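Local coordinates for protein type I polyketide synthase PikAII (Streptomyces venezuelae, PDB 3QP9) that serves as a C2-type ketoreductase of a modular polyketide synthase, a class that probably epimerises the alpha-substituent of the beta-ketoacyl intermediate without reducing its ketone, at residues P66-A74 with R202-L212. Residues are numbered along the deposited sequence; the frame is centred on the assembly and turned at random.
Sequences PVLAALSGA and RAALDRMTTVL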
ATOM      1  N   PRO A  66     -16.758   9.908  20.804  1.00 46.84           N
ATOM      2  CA  PRO A  66     -16.098   9.008  21.713  1.00 45.11           C
ATOM      3  C   PRO A  66     -14.533   9.026  21.594  1.00 43.60           C
ATOM      4  O   PRO A  66     -13.833   8.747  22.588  1.00 42.04           O
ATOM      5  CB  PRO A  66     -16.735   7.650  21.369  1.00 45.99           C
ATOM      6  CG  PRO A  66     -17.045   7.752  19.857  1.00 46.24           C
ATOM      7  CD  PRO A  66     -17.244   9.236  19.586  1.00 47.13           C
ATOM      8  N   VAL A  67     -13.995   9.362  20.411  1.00 43.29           N
ATOM      9  CA  VAL A  67     -12.570   9.775  20.316  1.00 43.17           C
ATOM     10  C   VAL A  67     -12.172  10.891  21.370  1.00 43.33           C
ATOM     11  O   VAL A  67     -11.255  10.685  22.169  1.00 42.48           O
ATOM     12  CB  VAL A  67     -12.125  10.162  18.885  1.00 43.06           C
ATOM     13  CG1 VAL A  67     -10.610  10.459  18.877  1.00 42.21           C
ATOM     14  CG2 VAL A  67     -12.427   9.038  17.889  1.00 39.72           C
ATOM     15  N   LEU A  68     -12.863  12.043  21.417  1.00 44.16           N
ATOM     16  CA  LEU A  68     -12.483  13.016  22.451  1.00 43.76           C
ATOM     17  C   LEU A  68     -12.729  12.527  23.855  1.00 43.83           C
ATOM     18  O   LEU A  68     -11.925  12.812  24.760  1.00 42.20           O
ATOM     19  CB  LEU A  68     -13.090  14.424  22.249  1.00 46.33           C
ATOM     20  CG  LEU A  68     -13.450  15.006  20.893  1.00 45.20           C
ATOM     21  CD1 LEU A  68     -13.877  16.447  21.143  1.00 51.64           C
ATOM     22  CD2 LEU A  68     -12.293  14.971  19.941  1.00 46.49           C
ATOM     23  N   ALA A  69     -13.795  11.740  24.071  1.00 43.06           N
ATOM     24  CA  ALA A  69     -13.978  11.229  25.424  1.00 43.90           C
ATOM     25  C   ALA A  69     -12.769  10.384  25.832  1.00 42.84           C
ATOM     26  O   ALA A  69     -12.229  10.566  26.923  1.00 43.64           O
ATOM     27  CB  ALA A  69     -15.314  10.437  25.575  1.00 44.82           C
ATOM     28  N   ALA A  70     -12.296   9.490  24.944  1.00 41.22           N
ATOM     29  CA  ALA A  70     -11.116   8.673  25.299  1.00 38.60           C
ATOM     30  C   ALA A  70      -9.869   9.480  25.574  1.00 36.21           C
ATOM     31  O   ALA A  70      -9.137   9.199  26.537  1.00 34.27           O
ATOM     32  CB  ALA A  70     -10.836   7.613  24.237  1.00 39.18           C
ATOM     33  N   LEU A  71      -9.627  10.496  24.744  1.00 36.72           N
ATOM     34  CA  LEU A  71      -8.474  11.359  24.951  1.00 38.79           C
ATOM     35  C   LEU A  71      -8.611  12.127  26.295  1.00 40.69           C
ATOM     36  O   LEU A  71      -7.655  12.209  27.089  1.00 41.15           O
ATOM     37  CB  LEU A  71      -8.351  12.372  23.809  1.00 38.74           C
ATOM     38  CG  LEU A  71      -8.061  11.907  22.371  1.00 38.99           C
ATOM     39  CD1 LEU A  71      -8.314  12.997  21.456  1.00 38.68           C
ATOM     40  CD2 LEU A  71      -6.639  11.583  22.261  1.00 41.06           C
ATOM     41  N   SER A  72      -9.798  12.695  26.520  1.00 41.84           N
ATOM     42  CA  SER A  72     -10.092  13.382  27.777  1.00 44.79           C
ATOM     43  C   SER A  72      -9.853  12.416  28.919  1.00 45.36           C
ATOM     44  O   SER A  72      -9.045  12.705  29.821  1.00 45.70           O
ATOM     45  CB  SER A  72     -11.552  13.910  27.799  1.00 44.82           C
ATOM     46  OG  SER A  72     -11.735  15.024  26.919  1.00 47.26           O
ATOM     47  N   GLY A  73     -10.524  11.245  28.860  1.00 46.71           N
ATOM     48  CA  GLY A  73     -10.416  10.230  29.887  1.00 48.66           C
ATOM     49  C   GLY A  73      -8.984   9.805  30.033  1.00 49.23           C
ATOM     50  O   GLY A  73      -8.567   9.508  31.129  1.00 51.19           O
ATOM     51  N   ALA A  74      -8.212   9.809  28.934  1.00 49.41           N
ATOM     52  CA  ALA A  74      -6.760   9.557  29.011  1.00 49.10           C
ATOM     53  C   ALA A  74      -5.946  10.693  29.636  1.00 49.02           C
ATOM     54  O   ALA A  74      -4.759  10.526  29.919  1.00 48.43           O
ATOM     55  CB  ALA A  74      -6.190   9.193  27.633  1.00 48.94           C
ATOM     56  N   ARG A 202     -14.981   1.201  22.775  1.00 49.73           N
ATOM     57  CA  ARG A 202     -14.294   2.065  23.758  1.00 47.18           C
ATOM     58  C   ARG A 202     -12.973   1.532  24.315  1.00 45.91           C
ATOM     59  O   ARG A 202     -12.020   2.301  24.464  1.00 44.37           O
ATOM     60  CB  ARG A 202     -15.211   2.536  24.893  1.00 49.11           C
ATOM     61  CG  ARG A 202     -14.594   3.490  25.992  1.00 49.55           C
ATOM     62  CD  ARG A 202     -13.822   4.762  25.403  1.00 53.09           C
ATOM     63  NE  ARG A 202     -13.970   5.994  26.206  1.00 57.27           N
ATOM     64  CZ  ARG A 202     -13.508   6.173  27.456  1.00 59.33           C
ATOM     65  NH1 ARG A 202     -12.869   5.188  28.089  1.00 63.66           N
ATOM     66  NH2 ARG A 202     -13.706   7.319  28.106  1.00 53.55           N
ATOM     67  N   ALA A 203     -12.922   0.243  24.661  1.00 43.27           N
ATOM     68  CA  ALA A 203     -11.655  -0.425  25.006  1.00 40.82           C
ATOM     69  C   ALA A 203     -10.583  -0.268  23.908  1.00 37.24           C
ATOM     70  O   ALA A 203      -9.436  -0.072  24.227  1.00 37.28           O
ATOM     71  CB  ALA A 203     -11.874  -1.919  25.339  1.00 41.38           C
ATOM     72  N   ALA A 204     -10.954  -0.295  22.635  1.00 35.71           N
ATOM     73  CA  ALA A 204      -9.999  -0.051  21.556  1.00 35.22           C
ATOM     74  C   ALA A 204      -9.487   1.452  21.561  1.00 36.76           C
ATOM     75  O   ALA A 204      -8.296   1.716  21.285  1.00 36.33           O
ATOM     76  CB  ALA A 204     -10.639  -0.417  20.193  1.00 33.72           C
ATOM     77  N   LEU A 205     -10.357   2.423  21.882  1.00 35.92           N
ATOM     78  CA  LEU A 205      -9.935   3.838  21.795  1.00 38.31           C
ATOM     79  C   LEU A 205      -9.050   4.172  23.006  1.00 38.26           C
ATOM     80  O   LEU A 205      -8.154   4.970  22.914  1.00 39.61           O
ATOM     81  CB  LEU A 205     -11.135   4.792  21.673  1.00 36.49           C
ATOM     82  CG  LEU A 205     -11.988   4.582  20.388  1.00 39.36           C
ATOM     83  CD1 LEU A 205     -13.355   5.199  20.650  1.00 42.47           C
ATOM     84  CD2 LEU A 205     -11.398   5.201  19.072  1.00 38.63           C
ATOM     85  N   ASP A 206      -9.306   3.493  24.129  1.00 38.19           N
ATOM     86  CA  ASP A 206      -8.430   3.505  25.278  1.00 38.65           C
ATOM     87  C   ASP A 206      -7.018   2.990  24.961  1.00 37.36           C
ATOM     88  O   ASP A 206      -6.043   3.607  25.385  1.00 36.35           O
ATOM     89  CB  ASP A 206      -9.063   2.723  26.441  1.00 40.55           C
ATOM     90  CG  ASP A 206     -10.273   3.509  27.107  1.00 46.89           C
ATOM     91  OD1 ASP A 206     -10.387   4.756  26.867  1.00 43.31           O
ATOM     92  OD2 ASP A 206     -11.098   2.881  27.860  1.00 45.35           O
ATOM     93  N   ARG A 207      -6.895   1.865  24.243  1.00 35.28           N
ATOM     94  CA  ARG A 207      -5.566   1.444  23.839  1.00 34.06           C
ATOM     95  C   ARG A 207      -4.934   2.393  22.859  1.00 32.83           C
ATOM     96  O   ARG A 207      -3.707   2.579  22.901  1.00 32.66           O
ATOM     97  CB  ARG A 207      -5.562   0.042  23.263  1.00 32.14           C
ATOM     98  CG  ARG A 207      -5.868  -1.054  24.399  1.00 36.21           C
ATOM     99  CD  ARG A 207      -5.942  -2.463  23.737  1.00 40.02           C
ATOM    100  NE  ARG A 207      -6.083  -3.466  24.793  1.00 45.85           N
ATOM    101  CZ  ARG A 207      -7.148  -4.232  24.974  1.00 47.68           C
ATOM    102  NH1 ARG A 207      -8.197  -4.169  24.138  1.00 48.61           N
ATOM    103  NH2 ARG A 207      -7.151  -5.075  25.986  1.00 47.01           N
ATOM    104  N   MET A 208      -5.716   2.915  21.916  1.00 32.12           N
ATOM    105  CA  MET A 208      -5.199   4.045  21.081  1.00 33.72           C
ATOM    106  C   MET A 208      -4.449   5.107  21.873  1.00 35.20           C
ATOM    107  O   MET A 208      -3.274   5.475  21.536  1.00 35.29           O
ATOM    108  CB  MET A 208      -6.263   4.615  20.175  1.00 33.31           C
ATOM    109  CG  MET A 208      -5.777   5.780  19.272  1.00 36.29           C
ATOM    110  SD  MET A 208      -7.225   6.625  18.597  1.00 38.55           S
ATOM    111  CE  MET A 208      -7.882   7.329  20.118  1.00 30.91           C
ATOM    112  N   THR A 209      -5.065   5.578  22.968  1.00 35.49           N
ATOM    113  CA  THR A 209      -4.419   6.610  23.808  1.00 35.36           C
ATOM    114  C   THR A 209      -3.111   6.153  24.459  1.00 35.01           C
ATOM    115  O   THR A 209      -2.224   6.941  24.559  1.00 33.96           O
ATOM    116  CB  THR A 209      -5.381   7.271  24.851  1.00 36.63           C
ATOM    117  OG1 THR A 209      -5.794   6.290  25.791  1.00 35.54           O
ATOM    118  CG2 THR A 209      -6.605   7.756  24.183  1.00 35.64           C
ATOM    119  N   THR A 210      -2.940   4.851  24.795  1.00 34.93           N
ATOM    120  CA  THR A 210      -1.630   4.381  25.263  1.00 34.07           C
ATOM    121  C   THR A 210      -0.581   4.540  24.168  1.00 31.80           C
ATOM    122  O   THR A 210       0.607   4.862  24.462  1.00 31.51           O
ATOM    123  CB  THR A 210      -1.693   2.929  25.675  1.00 34.72           C
ATOM    124  OG1 THR A 210      -2.616   2.827  26.775  1.00 41.21           O
ATOM    125  CG2 THR A 210      -0.267   2.426  26.065  1.00 36.16           C
ATOM    126  N   VAL A 211      -0.992   4.348  22.913  1.00 28.92           N
ATOM    127  CA  VAL A 211      -0.028   4.566  21.786  1.00 29.39           C
ATOM    128  C   VAL A 211       0.328   6.056  21.618  1.00 28.53           C
ATOM    129  O   VAL A 211       1.526   6.427  21.506  1.00 29.45           O
ATOM    130  CB  VAL A 211      -0.563   4.008  20.446  1.00 29.57           C
ATOM    131  CG1 VAL A 211       0.459   4.351  19.275  1.00 30.84           C
ATOM    132  CG2 VAL A 211      -0.913   2.501  20.581  1.00 30.35           C
ATOM    133  N   LEU A 212      -0.671   6.919  21.656  1.00 28.94           N
ATOM    134  CA  LEU A 212      -0.405   8.362  21.519  1.00 30.65           C
ATOM    135  C   LEU A 212       0.507   8.887  22.605  1.00 33.15           C
ATOM    136  O   LEU A 212       1.215   9.903  22.411  1.00 30.28           O
ATOM    137  CB  LEU A 212      -1.695   9.159  21.597  1.00 30.33           C
ATOM    138  CG  LEU A 212      -2.624   8.683  20.528  1.00 29.82           C
ATOM    139  CD1 LEU A 212      -4.017   9.282  20.697  1.00 30.57           C
ATOM    140  CD2 LEU A 212      -1.983   9.017  19.135  1.00 25.06           C
TER
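Ala-70 presses its methyl as a knob into the hole formed by Arg-202, Leu-205, Asp-206 and Thr-209, and its small size suits an axis separation of 9.0 Å between helices 66-73 and 202-212, which cross at -53°. Outward along Leu-205, CB lies 3.8 Å from Ala-70 CB, then the leucine fork reaches two neighbours at once: CD1 the carbonyl of Pro-66 (4.1 Å to O), CD2 Val-67 CG2, the latter side chains crossing at about a right angle. Both helices pack on a largely parallel sheet in what is probably the structural subdomain, the truncated Rossmann-like half preceding the catalytic one in such ketoreductases; Leu-205 and Met-208 lean on strand 190-196, Leu-71 on strand 77-83. Thr-209 suits a tight site, since OG1 is satisfied within its own helix by a 2.7 Å bond to Asp-206 O; chi1 of 65° puts OG1 there and leaves CG2 facing Ala-70 O. Its CB sits unusually close to Ala-74 CB, at 3.5 Å. At the exposed margin, long, flexible Arg-202 bends so that Ala-70 CA lies over one guanidinium face, toward its rim, while NH1 stays paired with Asp-206 OD1 (2.8 Å). On the buried side, Leu-71 CD2 meets Leu-212 CD1.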